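PDB 4MHR: ectoine dioxygenase from Sphingopyxis alaskensis, which catalyses the iron(II)- and 2-oxoglutarate-dependent hydroxylation of L-ectoine to 5-hydroxyectoine, a compatible solute that protects against osmotic stress. Local coordinates for residues T157-D162 with R194-C199; A21-R26 with E222-E227; V270-A273 with R277-K280. All coordinates share one frame; numbering follows the deposited sequence.

Contact 1 (T157-D162 with R194-C199)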
loop_
_atom_site.group_PDB
_atom_site.type_symbol
_atom_site.label_atom_id
_atom_site.label_comp_id
_atom_site.label_asym_id
_atom_site.label_seq_id
_atom_site.Cartn_x
_atom_site.Cartn_y
_atom_site.Cartn_z
ATOM N N THR A 157 5.854 -9.924 4.402
ATOM C CA THR A 157 7.048 -9.704 3.600
ATOM C C THR A 157 7.988 -8.641 4.131
ATOM O O THR A 157 9.215 -8.857 4.187
ATOM C CB THR A 157 6.685 -9.405 2.164
ATOM O OG1 THR A 157 6.059 -10.561 1.645
ATOM C CG2 THR A 157 7.915 -8.996 1.284
ATOM N N TRP A 158 7.449 -7.479 4.470
ATOM C CA TRP A 158 8.283 -6.403 4.990
ATOM C C TRP A 158 9.067 -6.845 6.241
ATOM O O TRP A 158 10.218 -6.501 6.413
ATOM C CB TRP A 158 7.477 -5.116 5.215
ATOM C CG TRP A 158 6.907 -4.563 3.954
ATOM C CD1 TRP A 158 7.344 -4.840 2.656
ATOM C CD2 TRP A 158 5.782 -3.683 3.812
ATOM N NE1 TRP A 158 6.577 -4.182 1.745
ATOM C CE2 TRP A 158 5.608 -3.451 2.409
ATOM C CE3 TRP A 158 4.877 -3.103 4.720
ATOM C CZ2 TRP A 158 4.593 -2.631 1.896
ATOM C CZ3 TRP A 158 3.834 -2.313 4.232
ATOM C CH2 TRP A 158 3.684 -2.083 2.814
ATOM N N HIS A 159 8.451 -7.620 7.077
ATOM C CA HIS A 159 9.076 -8.084 8.273
ATOM C C HIS A 159 10.141 -9.168 7.940
ATOM O O HIS A 159 11.329 -9.001 8.243
ATOM C CB HIS A 159 8.004 -8.666 9.160
ATOM C CG HIS A 159 8.520 -9.218 10.447
ATOM N ND1 HIS A 159 8.982 -8.416 11.475
ATOM C CD2 HIS A 159 8.685 -10.492 10.858
ATOM C CE1 HIS A 159 9.367 -9.190 12.474
ATOM N NE2 HIS A 159 9.183 -10.450 12.130
ATOM N N VAL A 160 9.698 -10.249 7.297
ATOM C CA VAL A 160 10.571 -11.413 7.015
ATOM C C VAL A 160 11.703 -11.020 6.085
ATOM O O VAL A 160 12.875 -11.341 6.357
ATOM C CB VAL A 160 9.822 -12.616 6.428
ATOM C CG1 VAL A 160 10.823 -13.702 5.937
ATOM C CG2 VAL A 160 8.920 -13.192 7.474
ATOM N N GLU A 161 11.385 -10.284 5.026
ATOM C CA GLU A 161 12.398 -9.919 4.043
ATOM C C GLU A 161 13.093 -8.576 4.205
ATOM O O GLU A 161 14.226 -8.440 3.800
ATOM C CB GLU A 161 11.849 -10.069 2.612
ATOM C CG GLU A 161 11.181 -11.422 2.359
ATOM C CD GLU A 161 10.726 -11.637 0.912
ATOM O OE1 GLU A 161 11.277 -11.002 0.017
ATOM O OE2 GLU A 161 9.819 -12.456 0.674
ATOM N N ASP A 162 12.456 -7.562 4.790
ATOM C CA ASP A 162 13.086 -6.271 4.836
ATOM C C ASP A 162 13.539 -5.891 6.258
ATOM O O ASP A 162 14.246 -4.889 6.438
ATOM C CB ASP A 162 12.194 -5.150 4.291
ATOM C CG ASP A 162 11.761 -5.359 2.886
ATOM O OD1 ASP A 162 12.619 -5.773 2.059
ATOM O OD2 ASP A 162 10.530 -5.082 2.578
ATOM N N ARG A 194 -5.781 -7.678 12.249
ATOM C CA ARG A 194 -5.599 -7.981 13.629
ATOM C C ARG A 194 -5.135 -9.400 13.849
ATOM O O ARG A 194 -4.983 -9.791 15.009
ATOM C CB ARG A 194 -6.908 -7.800 14.415
ATOM C CG ARG A 194 -7.167 -6.357 14.789
ATOM C CD ARG A 194 -8.288 -6.234 15.832
ATOM N NE ARG A 194 -8.639 -4.819 15.905
ATOM C CZ ARG A 194 -7.964 -3.967 16.646
ATOM N NH1 ARG A 194 -6.928 -4.364 17.368
ATOM N NH2 ARG A 194 -8.298 -2.734 16.658
ATOM N N THR A 195 -4.911 -10.151 12.772
ATOM C CA THR A 195 -4.273 -11.498 12.808
ATOM C C THR A 195 -3.051 -11.529 11.974
ATOM O O THR A 195 -3.054 -11.116 10.778
ATOM C CB THR A 195 -5.208 -12.546 12.169
ATOM O OG1 THR A 195 -6.439 -12.561 12.877
ATOM C CG2 THR A 195 -4.600 -13.965 12.203
ATOM N N TYR A 196 -1.956 -11.995 12.567
ATOM C CA TYR A 196 -0.765 -12.194 11.806
ATOM C C TYR A 196 -0.782 -13.670 11.341
ATOM O O TYR A 196 -0.724 -14.585 12.165
ATOM C CB TYR A 196 0.461 -11.969 12.665
ATOM C CG TYR A 196 1.736 -12.127 11.906
ATOM C CD1 TYR A 196 2.037 -11.277 10.848
ATOM C CD2 TYR A 196 2.678 -13.093 12.269
ATOM C CE1 TYR A 196 3.223 -11.384 10.168
ATOM C CE2 TYR A 196 3.906 -13.176 11.637
ATOM C CZ TYR A 196 4.184 -12.374 10.608
ATOM O OH TYR A 196 5.410 -12.464 10.009
ATOM N N LEU A 197 -0.930 -13.895 10.029
ATOM C CA LEU A 197 -0.977 -15.267 9.490
ATOM C C LEU A 197 0.426 -15.675 9.091
ATOM O O LEU A 197 0.953 -15.143 8.121
ATOM C CB LEU A 197 -1.953 -15.334 8.321
ATOM C CG LEU A 197 -1.982 -16.681 7.581
ATOM C CD1 LEU A 197 -2.427 -17.819 8.502
ATOM C CD2 LEU A 197 -2.955 -16.516 6.427
ATOM N N THR A 198 1.078 -16.551 9.890
ATOM C CA THR A 198 2.407 -16.975 9.540
ATOM C C THR A 198 2.262 -17.795 8.251
ATOM O O THR A 198 1.214 -18.399 7.976
ATOM C CB THR A 198 3.129 -17.835 10.647
ATOM O OG1 THR A 198 2.481 -19.098 10.764
ATOM C CG2 THR A 198 3.058 -17.126 11.988
ATOM N N CYS A 199 3.272 -17.707 7.417
ATOM C CA CYS A 199 3.363 -18.513 6.207
ATOM C C CYS A 199 4.392 -19.653 6.479
ATOM O O CYS A 199 5.233 -19.535 7.363
ATOM C CB CYS A 199 3.758 -17.648 5.018
ATOM S SG CYS A 199 2.523 -16.360 4.622
#
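His159, on helix 154-162, faces Tyr196 of strand 195-197 with the backbones far apart, the CA atoms of His159 and Tyr196 lying 11.2 Å from each other, so that side chains alone bridge the two backbones. Most of the reach comes from Tyr196: with its CG anti to the backbone N (chi1 -178°), the phenol stretches straight out toward the helix and brings its hydroxyl end to the imidazole. The closest approach is Tyr196 OH to His159 CD2, at 3.9 Å, a van der Waals contact made obliquely to the histidine ring. The two side chains cross at about a right angle. Next to it, Val160 CG2 comes within 4.4 Å of Tyr196 OH, giving the phenol end a second, looser neighbour on the same helix. The polar ends are satisfied by other groups. His159 NE2 is paired with Asp11 OD2 and His159 ND1 with the carbonyl of Met164; held at both nitrogens, the imidazole has its ring rotation fixed, and it also stacks on Phe282. Tyr196 OH likewise has its hydrogen-bond partner outside the two segments. All three touching residues are buried. Tyr13 meets the Tyr196 ring, while strand 195-197 pairs antiparallel with 23-25, and Tyr196 joins this two-stranded sheet to helix 154-162, which carries the iron ligand Asp154 at its start and Trp158, important for ectoine stabilization.

Contact 2 (A21-R26 with E222-E227)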
loop_
_atom_site.group_PDB
_atom_site.type_symbol
_atom_site.label_atom_id
_atom_site.label_comp_id
_atom_site.label_asym_id
_atom_site.label_seq_id
_atom_site.Cartn_x
_atom_site.Cartn_y
_atom_site.Cartn_z
ATOM N N ALA A 21 1.323 -23.526 9.384
ATOM C CA ALA A 21 0.964 -22.109 9.568
ATOM C C ALA A 21 0.122 -21.881 10.827
ATOM O O ALA A 21 -0.570 -22.786 11.299
ATOM C CB ALA A 21 0.227 -21.594 8.341
ATOM N N GLU A 22 0.200 -20.667 11.381
ATOM C CA GLU A 22 -0.629 -20.285 12.520
ATOM C C GLU A 22 -1.211 -18.853 12.388
ATOM O O GLU A 22 -0.599 -17.975 11.787
ATOM C CB GLU A 22 0.224 -20.168 13.823
ATOM C CG GLU A 22 1.424 -21.031 14.027
ATOM C CD GLU A 22 1.920 -20.859 15.464
ATOM O OE1 GLU A 22 2.590 -19.852 15.800
ATOM O OE2 GLU A 22 1.558 -21.707 16.283
ATOM N N MET A 23 -2.282 -18.635 13.117
ATOM C CA MET A 23 -2.913 -17.356 13.314
ATOM C C MET A 23 -2.436 -16.805 14.659
ATOM O O MET A 23 -2.879 -17.248 15.708
ATOM C CB MET A 23 -4.424 -17.492 13.260
ATOM C CG MET A 23 -4.895 -18.042 11.938
ATOM S SD MET A 23 -6.574 -17.611 11.455
ATOM C CE MET A 23 -7.093 -19.187 10.831
ATOM N N ARG A 24 -1.526 -15.838 14.625
ATOM C CA ARG A 24 -1.002 -15.238 15.865
ATOM C C ARG A 24 -1.593 -13.862 16.082
ATOM O O ARG A 24 -2.105 -13.254 15.149
ATOM C CB ARG A 24 0.495 -15.113 15.746
ATOM C CG ARG A 24 1.167 -16.481 15.766
ATOM C CD ARG A 24 2.610 -16.428 15.377
ATOM N NE ARG A 24 3.366 -15.763 16.425
ATOM C CZ ARG A 24 4.274 -16.336 17.224
ATOM N NH1 ARG A 24 4.618 -17.603 17.077
ATOM N NH2 ARG A 24 4.887 -15.591 18.134
ATOM N N PRO A 25 -1.577 -13.389 17.325
ATOM C CA PRO A 25 -2.155 -12.091 17.591
ATOM C C PRO A 25 -1.267 -10.906 17.107
ATOM O O PRO A 25 -0.010 -10.978 17.047
ATOM C CB PRO A 25 -2.274 -12.083 19.097
ATOM C CG PRO A 25 -1.176 -12.963 19.567
ATOM C CD PRO A 25 -1.127 -14.058 18.564
ATOM N N ARG A 26 -1.948 -9.839 16.712
ATOM C CA ARG A 26 -1.323 -8.558 16.499
ATOM C C ARG A 26 -0.957 -8.109 17.902
ATOM O O ARG A 26 -1.734 -8.148 18.899
ATOM C CB ARG A 26 -2.293 -7.579 15.814
ATOM C CG ARG A 26 -1.729 -6.154 15.679
ATOM C CD ARG A 26 -2.657 -5.263 14.884
ATOM N NE ARG A 26 -2.013 -4.034 14.497
ATOM C CZ ARG A 26 -1.874 -3.555 13.253
ATOM N NH1 ARG A 26 -2.282 -4.207 12.159
ATOM N NH2 ARG A 26 -1.304 -2.356 13.102
ATOM N N GLU A 222 -4.594 -21.836 2.113
ATOM C CA GLU A 222 -6.006 -21.826 1.764
ATOM C C GLU A 222 -6.951 -21.908 2.903
ATOM O O GLU A 222 -7.988 -21.254 2.947
ATOM C CB GLU A 222 -6.360 -22.989 0.791
ATOM C CG GLU A 222 -5.796 -22.786 -0.596
ATOM C CD GLU A 222 -6.272 -23.862 -1.571
ATOM O OE1 GLU A 222 -7.111 -24.699 -1.201
ATOM O OE2 GLU A 222 -5.820 -23.846 -2.704
ATOM N N GLU A 223 -6.656 -22.762 3.839
ATOM C CA GLU A 223 -7.605 -22.970 4.953
ATOM C C GLU A 223 -7.686 -21.731 5.844
ATOM O O GLU A 223 -8.757 -21.344 6.362
ATOM C CB GLU A 223 -7.118 -24.164 5.798
ATOM C CG GLU A 223 -6.608 -25.341 4.944
ATOM C CD GLU A 223 -5.077 -25.357 4.647
ATOM O OE1 GLU A 223 -4.662 -24.916 3.531
ATOM O OE2 GLU A 223 -4.284 -25.856 5.504
ATOM N N SER A 224 -6.535 -21.130 6.106
ATOM C CA SER A 224 -6.599 -19.929 6.955
ATOM C C SER A 224 -7.277 -18.779 6.183
ATOM O O SER A 224 -8.063 -18.083 6.778
ATOM C CB SER A 224 -5.222 -19.476 7.449
ATOM O OG SER A 224 -4.318 -20.534 7.721
ATOM N N LEU A 225 -7.018 -18.616 4.878
ATOM C CA LEU A 225 -7.754 -17.617 4.071
ATOM C C LEU A 225 -9.268 -17.861 4.058
ATOM O O LEU A 225 -10.017 -16.907 4.265
ATOM C CB LEU A 225 -7.219 -17.515 2.667
ATOM C CG LEU A 225 -5.796 -17.014 2.498
ATOM C CD1 LEU A 225 -5.324 -17.404 1.110
ATOM C CD2 LEU A 225 -5.662 -15.488 2.697
ATOM N N ALA A 226 -9.713 -19.133 3.915
ATOM C CA ALA A 226 -11.129 -19.450 4.005
ATOM C C ALA A 226 -11.663 -19.103 5.355
ATOM O O ALA A 226 -12.739 -18.578 5.458
ATOM C CB ALA A 226 -11.454 -20.956 3.651
ATOM N N GLU A 227 -10.903 -19.373 6.415
ATOM C CA GLU A 227 -11.371 -19.021 7.735
ATOM C C GLU A 227 -11.490 -17.477 7.913
ATOM O O GLU A 227 -12.481 -16.996 8.419
ATOM C CB GLU A 227 -10.447 -19.658 8.777
ATOM C CG GLU A 227 -10.802 -19.338 10.222
ATOM C CD GLU A 227 -12.228 -19.720 10.619
ATOM O OE1 GLU A 227 -12.735 -20.773 10.158
ATOM O OE2 GLU A 227 -12.841 -18.961 11.420
#
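A short antiparallel pair of strands, 23-25 and 195-197, meets the beginning of helix 222-232 here, and the meeting is made by Met23 with Ser224 and Glu227. The backbones stay well separated: the nearest CA atoms, those of Met23 and Ser224, are 7.8 Å apart. Met23 spans the distance with its long thioether chain, whose CG lies beside the backbone N (chi1 -60°) and whose end turns aside at chi3 (-138°). Its terminal methyl does all the close touching. Met23 CE lies 3.9 Å from Ser224 CB and 3.8 Å from Glu227 CG, and Glu227 CB is at a similar 4.0 Å from Met23 CE, so the methyl rests on the aliphatic parts of two residues that are three apart on one face of the helix. The side chains of Met23 and Glu227 cross at about a right angle. The contact is carbon on carbon, and the polar ends have partners near by in the chain: Ser224 OG is bonded to Asp221 OD2, and Glu227 OE2 forms a salt bridge with Arg231 NH2, one turn further along the helix. On the strand side, Glu22 points away from the helix and pairs with Arg24, Arg24 NH1 reaching Glu22 OE1 at 3.3 Å; the carboxylate oxygen sits somewhat out of the guanidinium plane, by 21°. Met23 also packs on Thr195 of the partner strand and Ser224 on Leu197, while Leu225, turned away from strand 23-25, faces strand 149-152, so helix 222-232 packs against both the small sheet and strand 149-152.

Contact 3 (V270-A273 with R277-K280)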
loop_
_atom_site.group_PDB
_atom_site.type_symbol
_atom_site.label_atom_id
_atom_site.label_comp_id
_atom_site.label_asym_id
_atom_site.label_seq_id
_atom_site.Cartn_x
_atom_site.Cartn_y
_atom_site.Cartn_z
ATOM N N VAL A 270 3.874 3.753 0.362
ATOM C CA VAL A 270 3.977 3.143 1.655
ATOM C C VAL A 270 4.664 4.084 2.631
ATOM O O VAL A 270 5.855 4.413 2.486
ATOM C CB VAL A 270 4.714 1.789 1.608
ATOM C CG1 VAL A 270 4.757 1.133 2.989
ATOM C CG2 VAL A 270 4.066 0.848 0.582
ATOM N N TYR A 271 3.923 4.461 3.674
ATOM C CA TYR A 271 4.436 5.331 4.764
ATOM C C TYR A 271 4.817 4.439 5.919
ATOM O O TYR A 271 4.044 3.563 6.338
ATOM C CB TYR A 271 3.358 6.350 5.164
ATOM C CG TYR A 271 2.968 7.346 4.134
ATOM C CD1 TYR A 271 3.598 8.610 4.067
ATOM C CD2 TYR A 271 1.996 7.068 3.190
ATOM C CE1 TYR A 271 3.207 9.566 3.103
ATOM C CE2 TYR A 271 1.634 8.008 2.204
ATOM C CZ TYR A 271 2.279 9.231 2.148
ATOM O OH TYR A 271 1.911 10.148 1.212
ATOM N N ASN A 272 6.014 4.605 6.435
ATOM C CA ASN A 272 6.449 3.948 7.661
ATOM C C ASN A 272 6.804 4.982 8.761
ATOM O O ASN A 272 7.274 6.036 8.458
ATOM C CB ASN A 272 7.632 3.027 7.389
ATOM C CG ASN A 272 7.925 2.070 8.577
ATOM O OD1 ASN A 272 7.042 1.688 9.364
ATOM N ND2 ASN A 272 9.176 1.627 8.671
ATOM N N ALA A 273 6.579 4.658 10.030
ATOM C CA ALA A 273 6.999 5.537 11.107
ATOM C C ALA A 273 8.543 5.544 11.124
ATOM O O ALA A 273 9.198 4.473 10.973
ATOM C CB ALA A 273 6.450 5.037 12.467
ATOM N N ARG A 277 12.034 1.835 11.891
ATOM C CA ARG A 277 12.976 1.753 10.767
ATOM C C ARG A 277 13.503 0.318 10.679
ATOM O O ARG A 277 13.518 -0.405 11.628
ATOM C CB ARG A 277 14.127 2.774 10.890
ATOM C CG ARG A 277 15.318 2.249 11.672
ATOM C CD ARG A 277 16.192 3.337 12.306
ATOM N NE ARG A 277 17.623 3.100 12.070
ATOM C CZ ARG A 277 18.302 2.008 12.439
ATOM N NH1 ARG A 277 17.713 1.001 13.085
ATOM N NH2 ARG A 277 19.593 1.914 12.149
ATOM N N LEU A 278 13.925 -0.077 9.491
ATOM C CA LEU A 278 14.187 -1.462 9.212
ATOM C C LEU A 278 15.419 -1.980 10.008
ATOM O O LEU A 278 16.400 -1.258 10.215
ATOM C CB LEU A 278 14.417 -1.591 7.733
ATOM C CG LEU A 278 13.300 -1.954 6.781
ATOM C CD1 LEU A 278 11.906 -1.577 7.250
ATOM C CD2 LEU A 278 13.653 -1.438 5.400
ATOM N N GLU A 279 15.339 -3.228 10.452
ATOM C CA GLU A 279 16.506 -3.986 10.975
ATOM C C GLU A 279 17.002 -5.009 9.948
ATOM O O GLU A 279 16.599 -4.977 8.769
ATOM C CB GLU A 279 16.056 -4.728 12.217
ATOM C CG GLU A 279 14.993 -3.961 12.942
ATOM C CD GLU A 279 15.211 -3.912 14.413
ATOM O OE1 GLU A 279 14.821 -4.882 15.098
ATOM O OE2 GLU A 279 15.748 -2.878 14.865
ATOM N N LYS A 280 17.886 -5.916 10.387
ATOM C CA LYS A 280 18.213 -7.118 9.604
ATOM C C LYS A 280 16.886 -7.872 9.320
ATOM O O LYS A 280 16.025 -7.921 10.187
ATOM C CB LYS A 280 19.164 -8.094 10.363
ATOM C CG LYS A 280 20.257 -7.467 11.230
ATOM C CD LYS A 280 21.235 -6.612 10.434
ATOM C CE LYS A 280 22.656 -6.839 10.929
ATOM N NZ LYS A 280 23.177 -8.160 10.468
#
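The amide of Asn272 is gripped at both ends: its OD1 accepts from Asn276 ND2, in the turn that leads on to Arg277, and its ND2 is hydrogen-bonded to Tyr132 OH on the adjoining strand 131-141. These two bonds fix the rotation of the buried amide, and they satisfy it without help from segment 277-280, which merely passes by. Asn272 holds its CG anti to the backbone N (chi1 -167°), a setting that places the amide beside segment 277-280. There, Asn272 ND2 stands 4.3 Å from Arg277 N and 4.4 Å from Leu278 CD1, loose packing distances in both cases. The backbones draw near at Ala273, whose CA is 7.1 Å from the CA of Arg277, the nearest such pair; Ala273 O and Arg277 N are nevertheless 4.0 Å apart, too far for a hydrogen bond. The Asn272-Asn276 side-chain bond ties the strand end to the turn that follows it. Arg277 directs its own side chain away from the strand and is exposed, contributing through its backbone. Leu278 differs: its side chain starts out aside from the strand, yet methyl CD1 comes back to it, through torsions off the usual staggered values (chi1 -94°, chi2 26°). The isobutyl group also lies against His134, Met164 and Asp162, with Trp158 about 6 Å away between side chains. Strand 264-273, flanked by 131-141 and 169-175, runs through the middle of the large antiparallel sheet, and the arrangement is that of the end of a core strand and its exit loop in the double-stranded beta-helix (cupin) fold of a PhyH-family dioxygenase.

Contacts 1 and 2 share the small sheet: their centres are 12 Å apart, and strand 195-197 of contact 1 lies beside strand 23-25 of contact 2, with Tyr196 O 2.9 Å from Arg24 N and Thr198 OG1 2.8 Å from Glu22 N, both probable hydrogen bonds. Contact 3 lies 13 Å from contact 1, centre to centre, and meets it through Trp158, whose CH2 is 3.4 Å from Val270 CG1. Contact 1 thus stands between the others, which are 24 Å apart and do not touch. It is also close to the iron site, with the His159 side chain about 9 Å from that of Asp154, whereas contact 2 is remote from it.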